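Local coordinates for RabGDI protein (Plasmodium falciparum 3D7, PDB 3P1W), which probably acts as a Rab GDP-dissociation inhibitor, binding Rab GTPases in vesicle transport as other members of the Rab GDI family do, at residues 80-89 / 371-379; 282-290 / 422-430. All coordinates share one frame; numbering follows the deposited sequence. Where two conformers were deposited one is given.

Contact 1: residues 80-89 / 371-379; sequences KYGENRHWNV and GVTLKGKYI
Between N88 and V372 the two backbones come within hydrogen-bonding distance, and from there to H86 and L374 they run past each other in opposite directions, joined by one direct main-chain bond, N88 N to V372 O at 2.9 Å. The N88 side chain adds a second: its ND2 meets G371 O at 2.9 Å, almost in line with the carbonyl bond and close to the amide plane, so the asparagine grips two successive carbonyls. The backbone oxygens of H86 and T373 face each other as two acceptors, and a bridging water donates to both.

W87 and L374 carry much of the apolar contact. W87 CB leans away from 371-379, but with CG anti to the carbonyl carbon (chi1 -62°) the indole turns back and lays one face over the T373-L374 backbone, T373 CA standing 4.1 Å from the centroid of the six-membered ring in a CH-pi contact. The indole's rotation is fixed by NE1, which donates in the ring plane to Y81 O at 2.8 Å. L374 N lies beneath this face, buried and without a polar partner. The two branches of L374 divide their work: CD1 sits over one face of the H86 imidazole, 4.0 Å from its centroid, with R85 CG over the opposite face, while CD2 packs against K80 O.

At the far end K80 NZ and K377 NZ share a water; their like charges are probably eased by E406, salt-bridged to K377 and hydrogen-bonded to Y81 OH. The contact thus joins the loop following helix 64-71, whose L64 touches Y81 and W87, to the type II turn L374-K377 entering strand 378-385, braced by T373 OG1 bonding K377 O, while I332 of strand 320-333 packs against both Y81 and I379.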
loop_
_atom_site.group_PDB
_atom_site.type_symbol
_atom_site.label_atom_id
_atom_site.label_comp_id
_atom_site.label_asym_id
_atom_site.label_seq_id
_atom_site.Cartn_x
_atom_site.Cartn_y
_atom_site.Cartn_z
ATOM N N LYS A 80 30.366 0.300 -6.642
ATOM C CA LYS A 80 29.574 0.189 -7.863
ATOM C C LYS A 80 28.193 0.822 -7.758
ATOM O O LYS A 80 27.549 1.039 -8.782
ATOM C CB LYS A 80 29.450 -1.262 -8.327
ATOM C CG LYS A 80 28.698 -2.204 -7.413
ATOM C CD LYS A 80 28.671 -3.578 -8.056
ATOM C CE LYS A 80 27.980 -4.608 -7.194
ATOM N NZ LYS A 80 27.934 -5.924 -7.901
ATOM N N TYR A 81 27.734 1.116 -6.539
ATOM C CA TYR A 81 26.408 1.709 -6.360
ATOM C C TYR A 81 26.410 3.222 -6.481
ATOM O O TYR A 81 25.353 3.838 -6.531
ATOM C CB TYR A 81 25.786 1.263 -5.033
ATOM C CG TYR A 81 25.499 -0.216 -4.988
ATOM C CD1 TYR A 81 25.190 -0.920 -6.152
ATOM C CD2 TYR A 81 25.513 -0.914 -3.790
ATOM C CE1 TYR A 81 24.916 -2.262 -6.127
ATOM C CE2 TYR A 81 25.246 -2.271 -3.759
ATOM C CZ TYR A 81 24.942 -2.936 -4.935
ATOM O OH TYR A 81 24.681 -4.283 -4.935
ATOM N N GLY A 82 27.596 3.820 -6.531
ATOM C CA GLY A 82 27.705 5.234 -6.853
ATOM C C GLY A 82 27.255 6.115 -5.710
ATOM O O GLY A 82 27.371 5.732 -4.542
ATOM N N GLU A 83 26.746 7.298 -6.047
ATOM C CA GLU A 83 26.469 8.342 -5.058
ATOM C C GLU A 83 25.088 8.233 -4.449
ATOM O O GLU A 83 24.163 7.759 -5.088
ATOM C CB GLU A 83 26.588 9.732 -5.691
ATOM C CG GLU A 83 28.007 10.154 -6.015
ATOM C CD GLU A 83 28.044 11.453 -6.785
ATOM O OE1 GLU A 83 27.586 11.473 -7.956
ATOM O OE2 GLU A 83 28.531 12.451 -6.217
ATOM N N ASN A 84 24.959 8.743 -3.225
ATOM C CA ASN A 84 23.693 8.751 -2.499
ATOM C C ASN A 84 22.492 9.335 -3.250
ATOM O O ASN A 84 21.374 8.838 -3.089
ATOM C CB ASN A 84 23.856 9.499 -1.174
ATOM C CG ASN A 84 24.337 8.606 -0.054
ATOM O OD1 ASN A 84 23.849 7.490 0.111
ATOM N ND2 ASN A 84 25.255 9.118 0.771
ATOM N N ARG A 85 22.708 10.367 -4.068
ATOM C CA ARG A 85 21.583 11.077 -4.705
ATOM C C ARG A 85 20.743 10.209 -5.665
ATOM O O ARG A 85 19.600 10.542 -5.959
ATOM C CB ARG A 85 22.072 12.351 -5.424
ATOM C CG ARG A 85 22.910 12.095 -6.654
ATOM C CD ARG A 85 23.758 13.312 -7.024
ATOM N NE ARG A 85 24.655 12.976 -8.123
ATOM C CZ ARG A 85 24.291 12.911 -9.403
ATOM N NH1 ARG A 85 25.185 12.574 -10.328
ATOM N NH2 ARG A 85 23.037 13.176 -9.771
ATOM N N HIS A 86 21.305 9.103 -6.144
ATOM C CA HIS A 86 20.601 8.203 -7.065
ATOM C C HIS A 86 19.664 7.259 -6.331
ATOM O O HIS A 86 18.829 6.619 -6.960
ATOM C CB HIS A 86 21.592 7.349 -7.838
ATOM C CG HIS A 86 22.614 8.146 -8.582
ATOM N ND1 HIS A 86 22.296 8.922 -9.675
ATOM C CD2 HIS A 86 23.945 8.294 -8.384
ATOM C CE1 HIS A 86 23.390 9.517 -10.120
ATOM N NE2 HIS A 86 24.405 9.155 -9.353
ATOM N N TRP A 87 19.845 7.141 -5.018
ATOM C CA TRP A 87 19.107 6.144 -4.235
ATOM C C TRP A 87 18.066 6.759 -3.333
ATOM O O TRP A 87 18.374 7.585 -2.475
ATOM C CB TRP A 87 20.073 5.283 -3.422
ATOM C CG TRP A 87 21.008 4.516 -4.282
ATOM C CD1 TRP A 87 22.178 4.964 -4.816
ATOM C CD2 TRP A 87 20.861 3.158 -4.723
ATOM N NE1 TRP A 87 22.764 3.980 -5.566
ATOM C CE2 TRP A 87 21.978 2.858 -5.529
ATOM C CE3 TRP A 87 19.892 2.173 -4.522
ATOM C CZ2 TRP A 87 22.158 1.612 -6.126
ATOM C CZ3 TRP A 87 20.068 0.930 -5.130
ATOM C CH2 TRP A 87 21.183 0.665 -5.918
ATOM N N ASN A 88 16.820 6.324 -3.516
ATOM C CA ASN A 88 15.722 6.717 -2.642
ATOM C C ASN A 88 14.872 5.474 -2.360
ATOM O O ASN A 88 13.876 5.239 -3.033
ATOM C CB ASN A 88 14.890 7.798 -3.306
ATOM C CG ASN A 88 15.676 9.095 -3.502
ATOM O OD1 ASN A 88 15.898 9.841 -2.545
ATOM N ND2 ASN A 88 16.072 9.370 -4.736
ATOM N N VAL A 89 15.299 4.688 -1.371
ATOM C CA VAL A 89 14.724 3.366 -1.113
ATOM C C VAL A 89 13.668 3.439 -0.018
ATOM O O VAL A 89 13.983 3.616 1.165
ATOM C CB VAL A 89 15.841 2.377 -0.729
ATOM C CG1 VAL A 89 15.261 0.966 -0.445
ATOM C CG2 VAL A 89 16.958 2.341 -1.817
ATOM N N GLY A 371 13.566 7.147 -10.256
ATOM C CA GLY A 371 14.587 7.884 -9.516
ATOM C C GLY A 371 14.943 7.318 -8.156
ATOM O O GLY A 371 15.292 8.076 -7.233
ATOM N N VAL A 372 14.841 5.993 -8.013
ATOM C CA VAL A 372 15.053 5.384 -6.703
ATOM C C VAL A 372 16.337 4.536 -6.616
ATOM O O VAL A 372 16.780 4.230 -5.510
ATOM C CB VAL A 372 13.799 4.584 -6.242
ATOM C CG1 VAL A 372 12.621 5.528 -6.006
ATOM C CG2 VAL A 372 13.437 3.523 -7.212
ATOM N N THR A 373 16.913 4.159 -7.768
ATOM C CA THR A 373 18.185 3.445 -7.819
ATOM C C THR A 373 19.112 4.022 -8.894
ATOM O O THR A 373 18.681 4.738 -9.797
ATOM C CB THR A 373 17.989 1.928 -8.133
ATOM O OG1 THR A 373 17.588 1.762 -9.504
ATOM C CG2 THR A 373 16.947 1.294 -7.215
ATOM N N LEU A 374 20.391 3.666 -8.800
ATOM C CA LEU A 374 21.379 3.926 -9.839
ATOM C C LEU A 374 20.936 3.319 -11.160
ATOM O O LEU A 374 20.363 2.226 -11.179
ATOM C CB LEU A 374 22.711 3.282 -9.437
ATOM C CG LEU A 374 23.913 3.610 -10.294
ATOM C CD1 LEU A 374 24.315 5.058 -10.012
ATOM C CD2 LEU A 374 25.059 2.649 -9.999
ATOM N N LYS A 375 21.210 4.009 -12.275
ATOM C CA LYS A 375 20.852 3.467 -13.576
ATOM C C LYS A 375 21.564 2.127 -13.728
ATOM O O LYS A 375 22.773 2.026 -13.457
ATOM C CB LYS A 375 21.238 4.437 -14.721
ATOM C CG LYS A 375 20.617 4.078 -16.070
ATOM C CD LYS A 375 21.066 5.042 -17.176
ATOM N N GLY A 376 20.828 1.110 -14.166
ATOM C CA GLY A 376 21.395 -0.225 -14.368
ATOM C C GLY A 376 21.155 -1.131 -13.168
ATOM O O GLY A 376 21.420 -2.329 -13.222
ATOM N N LYS A 377 20.693 -0.565 -12.066
ATOM C CA LYS A 377 20.321 -1.386 -10.907
ATOM C C LYS A 377 18.807 -1.300 -10.672
ATOM O O LYS A 377 18.133 -0.357 -11.093
ATOM C CB LYS A 377 21.095 -0.962 -9.649
ATOM C CG LYS A 377 22.623 -1.096 -9.730
ATOM C CD LYS A 377 23.103 -2.539 -9.951
ATOM C CE LYS A 377 24.610 -2.580 -10.225
ATOM N NZ LYS A 377 25.073 -3.868 -10.787
ATOM N N TYR A 378 18.277 -2.320 -10.003
ATOM C CA TYR A 378 16.861 -2.414 -9.713
ATOM C C TYR A 378 16.687 -2.802 -8.247
ATOM O O TYR A 378 17.576 -3.429 -7.649
ATOM C CB TYR A 378 16.192 -3.484 -10.583
ATOM C CG TYR A 378 16.413 -3.271 -12.059
ATOM C CD1 TYR A 378 15.406 -2.773 -12.856
ATOM C CD2 TYR A 378 17.648 -3.519 -12.640
ATOM C CE1 TYR A 378 15.607 -2.541 -14.197
ATOM C CE2 TYR A 378 17.863 -3.300 -13.984
ATOM C CZ TYR A 378 16.831 -2.809 -14.755
ATOM O OH TYR A 378 17.005 -2.580 -16.096
ATOM N N ILE A 379 15.523 -2.467 -7.711
ATOM C CA ILE A 379 15.135 -2.862 -6.370
ATOM C C ILE A 379 13.810 -3.628 -6.406
ATOM O O ILE A 379 12.806 -3.095 -6.877
ATOM C CB ILE A 379 14.986 -1.625 -5.458
ATOM C CG1 ILE A 379 16.355 -1.068 -5.112
ATOM C CG2 ILE A 379 14.330 -1.993 -4.171
ATOM C CD1 ILE A 379 17.076 -1.939 -4.150
HETATM O O HOH W 1 27.253 -5.593 -10.528
HETATM O O HOH W 2 17.909 7.325 -9.462
#

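Contact 2: residues 282-290 / 422-430; sequences FVFDDDNKV and KPADNIFVT
This is a contact of two turns and the strand ends beside them, with an apolar cluster of F282, F284, V290 and I427, formed where the beta hairpin of strands 279-284 and 290-295 meets the turn leading into strand 427-429, in a mixed sheet probably belonging to the family's Rossmann-like domain. A single direct hydrogen bond joins the backbones, V290 N to D425 O at 2.9 Å and nearly straight (171° at the hydrogen).

Each turn is braced by its own aspartate. D287 N donates to D285 OD1, making an Asx turn, and K289 N is a second donor from the opposite face of the carboxylate, tying back the residue after the type I turn D285-N288. D425 also forms an Asx turn: with CG between the backbone N and the carbonyl carbon (chi1 68°), OD1 takes I427 N at 2.8 Å from above its plane, while OD2 pairs with K319.

On the strand side, I427 reaches across at right angles to V290, its CG1 3.7 Å from V290 CB. Its CD1 then serves two aromatic rings, lying over one face of F282 at 4.0 Å from CD1 of that ring and coming to 3.7 Å from F284 CE1. Nearer the solvent, the extended K289 chain brings its CD 3.4 Å from A424 O, and a water links V290 O to N426 ND2.

V306 of strand 305-308 touches both F282 and V290 and forms backbone bonds with N426 and F428. The contact thus fastens the hairpin beside the parallel pairing of strands 305-308 and 427-429, with helix 440-454 touching F428.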
loop_
_atom_site.group_PDB
_atom_site.type_symbol
_atom_site.label_atom_id
_atom_site.label_comp_id
_atom_site.label_asym_id
_atom_site.label_seq_id
_atom_site.Cartn_x
_atom_site.Cartn_y
_atom_site.Cartn_z
ATOM N N PHE A 282 1.883 11.784 27.718
ATOM C CA PHE A 282 0.572 12.338 27.478
ATOM C C PHE A 282 0.070 12.959 28.770
ATOM O O PHE A 282 0.353 12.449 29.853
ATOM C CB PHE A 282 -0.401 11.246 27.055
ATOM C CG PHE A 282 -0.109 10.660 25.702
ATOM C CD1 PHE A 282 -0.660 11.217 24.559
ATOM C CD2 PHE A 282 0.715 9.567 25.571
ATOM C CE1 PHE A 282 -0.402 10.678 23.298
ATOM C CE2 PHE A 282 0.972 9.020 24.314
ATOM C CZ PHE A 282 0.420 9.586 23.182
ATOM N N VAL A 283 -0.665 14.059 28.650
ATOM C CA VAL A 283 -1.388 14.643 29.767
ATOM C C VAL A 283 -2.861 14.269 29.601
ATOM O O VAL A 283 -3.425 14.411 28.508
ATOM C CB VAL A 283 -1.211 16.176 29.802
ATOM C CG1 VAL A 283 -1.834 16.773 31.079
ATOM C CG2 VAL A 283 0.276 16.544 29.682
ATOM N N PHE A 284 -3.454 13.748 30.672
ATOM C CA PHE A 284 -4.862 13.346 30.704
ATOM C C PHE A 284 -5.686 14.195 31.661
ATOM O O PHE A 284 -5.215 14.539 32.739
ATOM C CB PHE A 284 -4.958 11.899 31.147
ATOM C CG PHE A 284 -4.418 10.947 30.152
ATOM C CD1 PHE A 284 -5.120 10.706 28.982
ATOM C CD2 PHE A 284 -3.197 10.317 30.352
ATOM C CE1 PHE A 284 -4.631 9.842 28.027
ATOM C CE2 PHE A 284 -2.698 9.438 29.379
ATOM C CZ PHE A 284 -3.421 9.206 28.229
ATOM N N ASP A 285 -6.917 14.519 31.271
ATOM C CA ASP A 285 -7.818 15.258 32.154
ATOM C C ASP A 285 -8.477 14.321 33.174
ATOM O O ASP A 285 -8.206 13.121 33.192
ATOM C CB ASP A 285 -8.873 16.032 31.345
ATOM C CG ASP A 285 -9.874 15.130 30.645
ATOM O OD1 ASP A 285 -9.961 13.926 30.968
ATOM O OD2 ASP A 285 -10.593 15.642 29.768
ATOM N N ASP A 286 -9.338 14.888 34.017
ATOM C CA ASP A 286 -10.064 14.135 35.050
ATOM C C ASP A 286 -10.949 12.996 34.525
ATOM O O ASP A 286 -11.313 12.110 35.294
ATOM C CB ASP A 286 -10.924 15.088 35.900
ATOM C CG ASP A 286 -10.102 15.943 36.849
ATOM O OD1 ASP A 286 -8.876 15.735 36.955
ATOM O OD2 ASP A 286 -10.686 16.830 37.505
ATOM N N ASP A 287 -11.318 13.024 33.246
ATOM C CA ASP A 287 -12.083 11.921 32.658
ATOM C C ASP A 287 -11.180 10.988 31.839
ATOM O O ASP A 287 -11.670 10.221 31.029
ATOM C CB ASP A 287 -13.227 12.428 31.765
ATOM C CG ASP A 287 -14.106 13.454 32.444
ATOM O OD1 ASP A 287 -14.206 13.464 33.688
ATOM O OD2 ASP A 287 -14.709 14.255 31.704
ATOM N N ASN A 288 -9.871 11.056 32.069
ATOM C CA ASN A 288 -8.890 10.237 31.357
ATOM C C ASN A 288 -8.908 10.438 29.835
ATOM O O ASN A 288 -8.621 9.510 29.074
ATOM C CB ASN A 288 -9.056 8.753 31.720
ATOM C CG ASN A 288 -8.806 8.483 33.188
ATOM O OD1 ASN A 288 -7.996 9.147 33.825
ATOM N ND2 ASN A 288 -9.521 7.508 33.739
ATOM N N LYS A 289 -9.231 11.652 29.399
ATOM C CA LYS A 289 -9.169 12.010 27.980
ATOM C C LYS A 289 -7.932 12.861 27.748
ATOM O O LYS A 289 -7.554 13.677 28.603
ATOM C CB LYS A 289 -10.398 12.796 27.547
ATOM C CG LYS A 289 -11.716 12.072 27.762
ATOM C CD LYS A 289 -12.840 12.726 26.953
ATOM C CE LYS A 289 -14.202 12.479 27.584
ATOM N NZ LYS A 289 -15.283 12.530 26.569
ATOM N N VAL A 290 -7.304 12.686 26.590
ATOM C CA VAL A 290 -6.078 13.418 26.306
ATOM C C VAL A 290 -6.367 14.924 26.303
ATOM O O VAL A 290 -7.403 15.371 25.810
ATOM C CB VAL A 290 -5.407 12.978 24.982
ATOM C CG1 VAL A 290 -6.175 13.506 23.755
ATOM C CG2 VAL A 290 -3.943 13.436 24.957
ATOM N N LYS A 422 -13.311 4.403 17.841
ATOM C CA LYS A 422 -13.609 5.718 18.394
ATOM C C LYS A 422 -13.252 5.727 19.874
ATOM O O LYS A 422 -14.114 5.561 20.744
ATOM C CB LYS A 422 -15.063 6.132 18.137
ATOM C CG LYS A 422 -15.284 7.649 18.310
ATOM N N PRO A 423 -11.952 5.907 20.159
ATOM C CA PRO A 423 -11.467 5.883 21.525
ATOM C C PRO A 423 -11.999 7.055 22.336
ATOM O O PRO A 423 -11.945 8.190 21.891
ATOM C CB PRO A 423 -9.939 5.936 21.385
ATOM C CG PRO A 423 -9.647 6.256 20.021
ATOM C CD PRO A 423 -10.881 6.120 19.179
ATOM N N ALA A 424 -12.533 6.745 23.507
ATOM C CA ALA A 424 -13.047 7.738 24.451
ATOM C C ALA A 424 -11.989 8.779 24.819
ATOM O O ALA A 424 -12.301 9.949 25.087
ATOM C CB ALA A 424 -13.537 7.031 25.710
ATOM N N ASP A 425 -10.729 8.350 24.851
ATOM C CA ASP A 425 -9.647 9.237 25.268
ATOM C C ASP A 425 -9.176 10.210 24.173
ATOM O O ASP A 425 -8.301 11.042 24.435
ATOM C CB ASP A 425 -8.475 8.406 25.790
ATOM C CG ASP A 425 -7.779 7.588 24.693
ATOM O OD1 ASP A 425 -8.127 7.698 23.479
ATOM O OD2 ASP A 425 -6.870 6.823 25.066
ATOM N N ASN A 426 -9.720 10.082 22.953
ATOM C CA ASN A 426 -9.343 10.958 21.823
ATOM C C ASN A 426 -7.892 10.807 21.342
ATOM O O ASN A 426 -7.333 11.731 20.722
ATOM C CB ASN A 426 -9.663 12.428 22.125
ATOM C CG ASN A 426 -11.146 12.706 22.085
ATOM O OD1 ASN A 426 -11.825 12.240 21.176
ATOM N ND2 ASN A 426 -11.654 13.480 23.051
ATOM N N ILE A 427 -7.316 9.621 21.571
ATOM C CA ILE A 427 -6.013 9.279 21.024
ATOM C C ILE A 427 -6.274 8.233 19.937
ATOM O O ILE A 427 -6.634 7.086 20.248
ATOM C CB ILE A 427 -5.046 8.733 22.079
ATOM C CG1 ILE A 427 -4.818 9.776 23.190
ATOM C CG2 ILE A 427 -3.693 8.371 21.439
ATOM C CD1 ILE A 427 -4.072 9.233 24.372
ATOM N N PHE A 428 -6.150 8.670 18.682
ATOM C CA PHE A 428 -6.475 7.838 17.512
ATOM C C PHE A 428 -5.176 7.292 16.996
ATOM O O PHE A 428 -4.296 8.077 16.635
ATOM C CB PHE A 428 -7.139 8.681 16.418
ATOM C CG PHE A 428 -8.495 9.198 16.796
ATOM C CD1 PHE A 428 -9.639 8.566 16.347
ATOM C CD2 PHE A 428 -8.623 10.292 17.651
ATOM C CE1 PHE A 428 -10.893 9.033 16.715
ATOM C CE2 PHE A 428 -9.888 10.764 18.039
ATOM C CZ PHE A 428 -11.023 10.126 17.560
ATOM N N VAL A 429 -5.057 5.966 16.978
ATOM C CA VAL A 429 -3.813 5.291 16.626
ATOM C C VAL A 429 -3.927 4.657 15.237
ATOM O O VAL A 429 -4.864 3.922 14.963
ATOM C CB VAL A 429 -3.412 4.222 17.672
ATOM C CG1 VAL A 429 -2.072 3.627 17.335
ATOM C CG2 VAL A 429 -3.328 4.859 19.104
ATOM N N THR A 430 -2.990 4.984 14.361
ATOM C CA THR A 430 -2.931 4.346 13.022
ATOM C C THR A 430 -2.469 2.891 13.155
ATOM O O THR A 430 -1.635 2.563 14.004
ATOM C CB THR A 430 -2.031 5.112 12.050
ATOM O OG1 THR A 430 -0.720 5.271 12.593
ATOM C CG2 THR A 430 -2.636 6.483 11.694
HETATM O O HOH W 3 -9.590 14.911 24.705
#

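Overall arrangement
Followed from the N terminus, the chain first lays down 80-89, after helix 64-71, and next 282-290, the hairpin turn between strands 279-284 and 290-295. Only later does 371-379 return to 80-89, closing contact 1 over 281 intervening residues, and finally 422-430 returns to 282-290, closing contact 2 over 131. The segments alternate, so the two loops cross rather than nest. Their centres lie 43 Å apart, with nearest atoms about 19 Å apart and no touch. Contact 1 ties a loop to the mixed sheet containing strand 378-385, and contact 2 joins two turns of the mixed sheet containing strands 279-284 and 427-429; each brings together pieces of chain far apart in sequence.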